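PDB 6BTC: LP1413 - SCCmec type IV-encoded DNA binding protein from Staphylococcus aureus, which binds single-stranded DNA and is encoded on staphylococcal cassette chromosome elements. Local coordinates for residues A[28-33]-A[51-56]; A[55-58]-A[64-67]. All blocks are in the same frame, centred on the assembly; numbering follows the deposited sequence.

In the fold
Contacts 1 and 2 lie in one small hydrophobic core, their centres about 9 Å apart, and both use helix 43-59. Along the chain, 28-33 comes first; the helix then supplies 51-56 and 55-58, which overlap at Y55 and W56, and strand 65-71 provides 64-67. Contact 1 joins the helix to the short helix 30-34 and the end of strand 27-28, while contact 2 ties its later turns to an outer strand of the three-stranded antiparallel sheet. The two meet where F28 CZ lies 3.7 Å from F65 CD1. This order of helices and strands is that of a winged-helix domain, a fold common among DNA-binding proteins.

Contact 1: residues A[28-33]-A[51-56]; sequences FTYGEL and RRFAYW
F53 of helix 43-59 meets Y30 and L33 of helix 30-34 and F28 of the preceding strand through its ring, and every contact across the segments is apolar. The aromatic pair comes first. Y30 CD1 lies 3.9 Å from F53 CD2, with the ring centroids 5.9 Å apart and the planes inclined at 34°, an oblique meeting that is neither a stack nor edge-to-face. Both side chains leave their helices with CG anti to the backbone N (chi1 168° in Y30, 172° in F53), and they run past one another in opposite directions.

The aliphatic and remaining aromatic packing gathers at the far end of F53. F53 CZ is 4.2 Å from F28 CE2, each ring meeting the other at its rim and near its plane, and 4.5 Å from L33 CD1, which approaches obliquely.

Polar bonds order the 28-33 side internally. T29 and E32 form a capping box: E32 N donates to T29 OG1 (3.2 Å), and T29 N donates to E32 OE1 (3.2 Å) from well above the carboxylate plane. The box fixes the start of helix 30-34, and E32 OE2 also forms a salt bridge with K71 of strand 65-71.

I15 of helix 6-21 touches both Y30 and F53, while F28 pairs through its backbone with Y77 of strand 74-79; F53 thus sits where three helices converge beside the sheet.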
ATOM      1  N   PHE A  28      -8.207  -4.806  -1.854  1.00 27.44           N
ATOM      2  CA  PHE A  28      -7.437  -3.969  -2.764  1.00 29.26           C
ATOM      3  C   PHE A  28      -6.048  -4.563  -2.968  1.00 33.52           C
ATOM      4  O   PHE A  28      -5.552  -5.346  -2.146  1.00 29.94           O
ATOM      5  CB  PHE A  28      -7.326  -2.540  -2.239  1.00 28.61           C
ATOM      6  CG  PHE A  28      -6.582  -2.430  -0.935  1.00 34.13           C
ATOM      7  CD1 PHE A  28      -7.245  -2.606   0.266  1.00 29.30           C
ATOM      8  CD2 PHE A  28      -5.224  -2.160  -0.913  1.00 31.79           C
ATOM      9  CE1 PHE A  28      -6.577  -2.512   1.472  1.00 29.54           C
ATOM     10  CE2 PHE A  28      -4.544  -2.070   0.287  1.00 35.05           C
ATOM     11  CZ  PHE A  28      -5.219  -2.245   1.482  1.00 32.67           C
ATOM     12  N   THR A  29      -5.437  -4.183  -4.087  1.00 28.65           N
ATOM     13  CA  THR A  29      -4.039  -4.460  -4.396  1.00 32.14           C
ATOM     14  C   THR A  29      -3.237  -3.165  -4.435  1.00 32.67           C
ATOM     15  O   THR A  29      -3.780  -2.053  -4.483  1.00 31.55           O
ATOM     16  CB  THR A  29      -3.882  -5.154  -5.748  1.00 35.37           C
ATOM     17  OG1 THR A  29      -4.156  -4.211  -6.796  1.00 36.03           O
ATOM     18  CG2 THR A  29      -4.807  -6.340  -5.866  1.00 30.91           C
ATOM     19  N   TYR A  30      -1.915  -3.327  -4.428  1.00 33.01           N
ATOM     20  CA  TYR A  30      -1.033  -2.172  -4.543  1.00 33.15           C
ATOM     21  C   TYR A  30      -1.284  -1.415  -5.845  1.00 32.59           C
ATOM     22  O   TYR A  30      -1.329  -0.179  -5.855  1.00 32.55           O
ATOM     23  CB  TYR A  30       0.427  -2.615  -4.464  1.00 35.43           C
ATOM     24  CG  TYR A  30       1.387  -1.524  -4.860  1.00 29.42           C
ATOM     25  CD1 TYR A  30       1.606  -0.444  -4.023  1.00 31.55           C
ATOM     26  CD2 TYR A  30       2.055  -1.563  -6.078  1.00 31.92           C
ATOM     27  CE1 TYR A  30       2.472   0.563  -4.371  1.00 29.83           C
ATOM     28  CE2 TYR A  30       2.930  -0.557  -6.441  1.00 33.36           C
ATOM     29  CZ  TYR A  30       3.131   0.502  -5.584  1.00 33.47           C
ATOM     30  OH  TYR A  30       3.989   1.510  -5.926  1.00 36.76           O
ATOM     31  N   GLY A  31      -1.431  -2.141  -6.958  1.00 29.50           N
ATOM     32  CA  GLY A  31      -1.612  -1.495  -8.244  1.00 36.35           C
ATOM     33  C   GLY A  31      -2.903  -0.710  -8.343  1.00 42.51           C
ATOM     34  O   GLY A  31      -2.960   0.310  -9.031  1.00 42.42           O
ATOM     35  N   GLU A  32      -3.959  -1.166  -7.664  1.00 36.52           N
ATOM     36  CA  GLU A  32      -5.200  -0.401  -7.657  1.00 31.87           C
ATOM     37  C   GLU A  32      -5.010   0.936  -6.959  1.00 39.60           C
ATOM     38  O   GLU A  32      -5.518   1.963  -7.423  1.00 38.43           O
ATOM     39  CB  GLU A  32      -6.309  -1.212  -6.997  1.00 34.03           C
ATOM     40  CG  GLU A  32      -6.768  -2.369  -7.868  1.00 32.34           C
ATOM     41  CD  GLU A  32      -7.687  -3.326  -7.147  1.00 36.21           C
ATOM     42  OE1 GLU A  32      -7.900  -3.151  -5.923  1.00 34.98           O
ATOM     43  OE2 GLU A  32      -8.194  -4.252  -7.813  1.00 32.51           O
ATOM     44  N   LEU A  33      -4.259   0.952  -5.857  1.00 35.63           N
ATOM     45  CA  LEU A  33      -3.999   2.211  -5.171  1.00 34.40           C
ATOM     46  C   LEU A  33      -3.031   3.071  -5.963  1.00 35.99           C
ATOM     47  O   LEU A  33      -3.160   4.299  -5.992  1.00 37.21           O
ATOM     48  CB  LEU A  33      -3.438   1.952  -3.777  1.00 35.78           C
ATOM     49  CG  LEU A  33      -4.245   1.065  -2.831  1.00 36.77           C
ATOM     50  CD1 LEU A  33      -3.531   0.969  -1.500  1.00 35.80           C
ATOM     51  CD2 LEU A  33      -5.638   1.616  -2.649  1.00 35.30           C
ATOM     52  N   ARG A  51       7.332  -2.679  -3.174  1.00 47.30           N
ATOM     53  CA  ARG A  51       7.980  -3.617  -2.267  1.00 41.54           C
ATOM     54  C   ARG A  51       8.100  -3.033  -0.865  1.00 40.41           C
ATOM     55  O   ARG A  51       7.874  -3.736   0.126  1.00 41.92           O
ATOM     56  CB  ARG A  51       9.345  -4.021  -2.821  1.00 56.71           C
ATOM     57  CG  ARG A  51       9.266  -4.987  -4.017  1.00 65.81           C
ATOM     58  CD  ARG A  51      10.650  -5.466  -4.484  1.00 86.69           C
ATOM     59  NE  ARG A  51      11.266  -4.571  -5.467  1.00 83.80           N
ATOM     60  CZ  ARG A  51      11.258  -4.760  -6.789  1.00 84.16           C
ATOM     61  NH1 ARG A  51      10.670  -5.824  -7.329  1.00 75.45           N
ATOM     62  NH2 ARG A  51      11.848  -3.874  -7.582  1.00 71.27           N
ATOM     63  N   ARG A  52       8.422  -1.746  -0.747  1.00 35.86           N
ATOM     64  CA  ARG A  52       8.434  -1.147   0.581  1.00 36.03           C
ATOM     65  C   ARG A  52       7.044  -1.194   1.212  1.00 37.75           C
ATOM     66  O   ARG A  52       6.917  -1.254   2.443  1.00 32.60           O
ATOM     67  CB  ARG A  52       8.951   0.289   0.513  1.00 35.80           C
ATOM     68  CG  ARG A  52       9.024   0.968   1.877  1.00 29.27           C
ATOM     69  CD  ARG A  52       9.337   2.444   1.786  1.00 29.61           C
ATOM     70  NE  ARG A  52       9.333   3.036   3.115  1.00 33.09           N
ATOM     71  CZ  ARG A  52       9.472   4.331   3.365  1.00 38.30           C
ATOM     72  NH1 ARG A  52       9.635   5.191   2.364  1.00 38.51           N
ATOM     73  NH2 ARG A  52       9.458   4.766   4.620  1.00 35.26           N
ATOM     74  N   PHE A  53       5.995  -1.177   0.387  1.00 38.94           N
ATOM     75  CA  PHE A  53       4.628  -1.241   0.892  1.00 38.20           C
ATOM     76  C   PHE A  53       4.272  -2.656   1.314  1.00 32.11           C
ATOM     77  O   PHE A  53       3.712  -2.864   2.391  1.00 34.39           O
ATOM     78  CB  PHE A  53       3.650  -0.750  -0.175  1.00 34.19           C
ATOM     79  CG  PHE A  53       2.208  -0.952   0.183  1.00 24.73           C
ATOM     80  CD1 PHE A  53       1.587  -0.141   1.114  1.00 26.57           C
ATOM     81  CD2 PHE A  53       1.470  -1.948  -0.430  1.00 33.38           C
ATOM     82  CE1 PHE A  53       0.258  -0.322   1.428  1.00 28.48           C
ATOM     83  CE2 PHE A  53       0.149  -2.139  -0.115  1.00 31.45           C
ATOM     84  CZ  PHE A  53      -0.457  -1.320   0.814  1.00 25.34           C
ATOM     85  N   ALA A  54       4.611  -3.630   0.476  1.00 29.83           N
ATOM     86  CA  ALA A  54       4.299  -5.018   0.765  1.00 32.60           C
ATOM     87  C   ALA A  54       4.929  -5.487   2.071  1.00 41.64           C
ATOM     88  O   ALA A  54       4.382  -6.378   2.731  1.00 42.49           O
ATOM     89  CB  ALA A  54       4.766  -5.894  -0.393  1.00 32.30           C
ATOM     90  N   TYR A  55       6.065  -4.903   2.467  1.00 39.61           N
ATOM     91  CA  TYR A  55       6.745  -5.328   3.683  1.00 37.27           C
ATOM     92  C   TYR A  55       6.338  -4.488   4.883  1.00 39.53           C
ATOM     93  O   TYR A  55       6.287  -5.001   6.010  1.00 37.95           O
ATOM     94  CB  TYR A  55       8.271  -5.308   3.460  1.00 40.40           C
ATOM     95  CG  TYR A  55       8.738  -6.553   2.712  1.00 38.67           C
ATOM     96  CD1 TYR A  55       8.564  -6.672   1.342  1.00 40.41           C
ATOM     97  CD2 TYR A  55       9.295  -7.630   3.389  1.00 41.17           C
ATOM     98  CE1 TYR A  55       8.945  -7.816   0.665  1.00 39.05           C
ATOM     99  CE2 TYR A  55       9.682  -8.784   2.717  1.00 36.91           C
ATOM    100  CZ  TYR A  55       9.502  -8.872   1.357  1.00 41.69           C
ATOM    101  OH  TYR A  55       9.886 -10.012   0.675  1.00 44.82           O
ATOM    102  N   TRP A  56       6.009  -3.218   4.661  1.00 30.88           N
ATOM    103  CA  TRP A  56       5.399  -2.414   5.711  1.00 35.46           C
ATOM    104  C   TRP A  56       4.133  -3.076   6.230  1.00 38.24           C
ATOM    105  O   TRP A  56       3.914  -3.182   7.442  1.00 34.65           O
ATOM    106  CB  TRP A  56       5.071  -1.033   5.161  1.00 34.88           C
ATOM    107  CG  TRP A  56       4.232  -0.212   6.054  1.00 31.10           C
ATOM    108  CD1 TRP A  56       4.633   0.449   7.173  1.00 35.86           C
ATOM    109  CD2 TRP A  56       2.833   0.052   5.908  1.00 30.75           C
ATOM    110  NE1 TRP A  56       3.572   1.113   7.737  1.00 35.32           N
ATOM    111  CE2 TRP A  56       2.454   0.885   6.975  1.00 31.48           C
ATOM    112  CE3 TRP A  56       1.865  -0.331   4.975  1.00 31.28           C
ATOM    113  CZ2 TRP A  56       1.150   1.347   7.132  1.00 30.68           C
ATOM    114  CZ3 TRP A  56       0.578   0.130   5.134  1.00 29.19           C
ATOM    115  CH2 TRP A  56       0.229   0.952   6.203  1.00 30.72           C
TER

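Contact 2: residues A[55-58]-A[64-67]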
ATOM      1  N   TYR A  55       6.065  -4.903   2.467  1.00 39.61           N
ATOM      2  CA  TYR A  55       6.745  -5.328   3.683  1.00 37.27           C
ATOM      3  C   TYR A  55       6.338  -4.488   4.883  1.00 39.53           C
ATOM      4  O   TYR A  55       6.287  -5.001   6.010  1.00 37.95           O
ATOM      5  CB  TYR A  55       8.271  -5.308   3.460  1.00 40.40           C
ATOM      6  CG  TYR A  55       8.738  -6.553   2.712  1.00 38.67           C
ATOM      7  CD1 TYR A  55       8.564  -6.672   1.342  1.00 40.41           C
ATOM      8  CD2 TYR A  55       9.295  -7.630   3.389  1.00 41.17           C
ATOM      9  CE1 TYR A  55       8.945  -7.816   0.665  1.00 39.05           C
ATOM     10  CE2 TYR A  55       9.682  -8.784   2.717  1.00 36.91           C
ATOM     11  CZ  TYR A  55       9.502  -8.872   1.357  1.00 41.69           C
ATOM     12  OH  TYR A  55       9.886 -10.012   0.675  1.00 44.82           O
ATOM     13  N   TRP A  56       6.009  -3.218   4.661  1.00 30.88           N
ATOM     14  CA  TRP A  56       5.399  -2.414   5.711  1.00 35.46           C
ATOM     15  C   TRP A  56       4.133  -3.076   6.230  1.00 38.24           C
ATOM     16  O   TRP A  56       3.914  -3.182   7.442  1.00 34.65           O
ATOM     17  CB  TRP A  56       5.071  -1.033   5.161  1.00 34.88           C
ATOM     18  CG  TRP A  56       4.232  -0.212   6.054  1.00 31.10           C
ATOM     19  CD1 TRP A  56       4.633   0.449   7.173  1.00 35.86           C
ATOM     20  CD2 TRP A  56       2.833   0.052   5.908  1.00 30.75           C
ATOM     21  NE1 TRP A  56       3.572   1.113   7.737  1.00 35.32           N
ATOM     22  CE2 TRP A  56       2.454   0.885   6.975  1.00 31.48           C
ATOM     23  CE3 TRP A  56       1.865  -0.331   4.975  1.00 31.28           C
ATOM     24  CZ2 TRP A  56       1.150   1.347   7.132  1.00 30.68           C
ATOM     25  CZ3 TRP A  56       0.578   0.130   5.134  1.00 29.19           C
ATOM     26  CH2 TRP A  56       0.229   0.952   6.203  1.00 30.72           C
ATOM     27  N   ILE A  57       3.294  -3.539   5.311  1.00 34.22           N
ATOM     28  CA  ILE A  57       1.968  -4.013   5.669  1.00 38.35           C
ATOM     29  C   ILE A  57       2.062  -5.392   6.298  1.00 40.62           C
ATOM     30  O   ILE A  57       1.266  -5.740   7.174  1.00 39.22           O
ATOM     31  CB  ILE A  57       1.080  -3.987   4.407  1.00 36.41           C
ATOM     32  CG1 ILE A  57      -0.408  -3.946   4.761  1.00 41.06           C
ATOM     33  CG2 ILE A  57       1.392  -5.155   3.500  1.00 37.57           C
ATOM     34  CD1 ILE A  57      -1.304  -3.604   3.558  1.00 36.93           C
ATOM     35  N   LYS A  58       3.053  -6.178   5.898  1.00 42.99           N
ATOM     36  CA  LYS A  58       3.158  -7.555   6.346  1.00 41.31           C
ATOM     37  C   LYS A  58       3.920  -7.718   7.657  1.00 40.91           C
ATOM     38  O   LYS A  58       3.793  -8.771   8.288  1.00 46.15           O
ATOM     39  CB  LYS A  58       3.842  -8.395   5.269  1.00 40.39           C
ATOM     40  CG  LYS A  58       3.970  -9.862   5.630  1.00 43.38           C
ATOM     41  CD  LYS A  58       4.531 -10.656   4.468  1.00 50.05           C
ATOM     42  CE  LYS A  58       4.670 -12.127   4.831  1.00 54.07           C
ATOM     43  NZ  LYS A  58       5.172 -12.942   3.687  1.00 58.55           N
ATOM     44  N   PRO A  64      -4.445  -2.193  10.372  1.00 30.53           N
ATOM     45  CA  PRO A  64      -5.789  -2.719  10.100  1.00 25.56           C
ATOM     46  C   PRO A  64      -5.905  -3.330   8.706  1.00 26.14           C
ATOM     47  O   PRO A  64      -6.775  -2.955   7.915  1.00 26.50           O
ATOM     48  CB  PRO A  64      -6.659  -1.470  10.250  1.00 27.27           C
ATOM     49  CG  PRO A  64      -5.793  -0.373   9.749  1.00 30.81           C
ATOM     50  CD  PRO A  64      -4.384  -0.733  10.168  1.00 28.22           C
ATOM     51  N   PHE A  65      -5.031  -4.289   8.415  1.00 23.53           N
ATOM     52  CA  PHE A  65      -4.995  -4.943   7.116  1.00 22.61           C
ATOM     53  C   PHE A  65      -4.640  -6.405   7.311  1.00 21.81           C
ATOM     54  O   PHE A  65      -3.961  -6.765   8.265  1.00 29.16           O
ATOM     55  CB  PHE A  65      -3.956  -4.325   6.160  1.00 25.33           C
ATOM     56  CG  PHE A  65      -4.053  -2.832   6.017  1.00 19.91           C
ATOM     57  CD1 PHE A  65      -5.006  -2.261   5.207  1.00 24.33           C
ATOM     58  CD2 PHE A  65      -3.157  -2.008   6.660  1.00 29.66           C
ATOM     59  CE1 PHE A  65      -5.083  -0.872   5.055  1.00 26.15           C
ATOM     60  CE2 PHE A  65      -3.223  -0.627   6.514  1.00 30.34           C
ATOM     61  CZ  PHE A  65      -4.196  -0.062   5.705  1.00 27.99           C
ATOM     62  N   LYS A  66      -5.083  -7.240   6.383  1.00 23.73           N
ATOM     63  CA  LYS A  66      -4.588  -8.598   6.304  1.00 25.89           C
ATOM     64  C   LYS A  66      -4.596  -9.038   4.849  1.00 29.94           C
ATOM     65  O   LYS A  66      -5.247  -8.429   3.994  1.00 27.23           O
ATOM     66  CB  LYS A  66      -5.422  -9.549   7.167  1.00 32.51           C
ATOM     67  CG  LYS A  66      -6.810  -9.818   6.647  1.00 38.55           C
ATOM     68  CD  LYS A  66      -7.637 -10.583   7.676  1.00 47.26           C
ATOM     69  CE  LYS A  66      -9.063 -10.847   7.187  1.00 48.32           C
ATOM     70  NZ  LYS A  66      -9.904 -11.501   8.247  1.00 54.36           N
ATOM     71  N   ILE A  67      -3.863 -10.110   4.583  1.00 30.21           N
ATOM     72  CA  ILE A  67      -3.791 -10.708   3.259  1.00 28.96           C
ATOM     73  C   ILE A  67      -4.880 -11.761   3.158  1.00 32.40           C
ATOM     74  O   ILE A  67      -5.039 -12.586   4.068  1.00 32.65           O
ATOM     75  CB  ILE A  67      -2.401 -11.327   3.019  1.00 35.12           C
ATOM     76  CG1 ILE A  67      -1.317 -10.258   3.138  1.00 36.37           C
ATOM     77  CG2 ILE A  67      -2.339 -12.005   1.661  1.00 31.59           C
ATOM     78  CD1 ILE A  67       0.096 -10.813   3.075  1.00 41.57           C
TER
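I57 reaches from helix 43-59 onto the base of the F65 side chain, at the start of strand 65-71, and this is the tight half of the contact. I57 CG1 runs anti to the backbone N (chi1 -158°) and the chain stays extended beyond it, carrying CD1 across F65 at about a right angle. I57 CD1 stands 3.8 Å from F65 CG, and I57 CG1 is equally close to F65 CB. The methyl also makes an off-centre CH-pi contact, 4.2 Å from I57 CD1 to the F65 ring centroid and 30° from the ring normal. P64 CG lies on the other side of the ring plane, displaced toward the rim, so the ring is held between the aliphatic groups of its own neighbour and of the helix.

Farther along the ring, W56 adds the corner of its six-membered ring. W56 CH2 comes within 3.8 Å of F65 CE2, the planes inclined at 58° in an oblique pair.

Toward the surface the fit slackens. K58 and I67 are both exposed; I67 CD1 comes no nearer to the helix segment than 4.7 Å, at K58 CG, so the two aliphatic chains shield a little of each other without close packing. K66 sets off away from the helix, and its side chain touches Q78 of strand 74-79.

F20 of helix 6-21 meets F65 edge-to-face, and Y77 touches I57, which continues the apolar surroundings into the first helix and the middle strand. With carbon meeting carbon throughout, the join of helix to sheet rests on shape and hydrophobic burial, and neither polar bonds nor charges between the segments set its geometry.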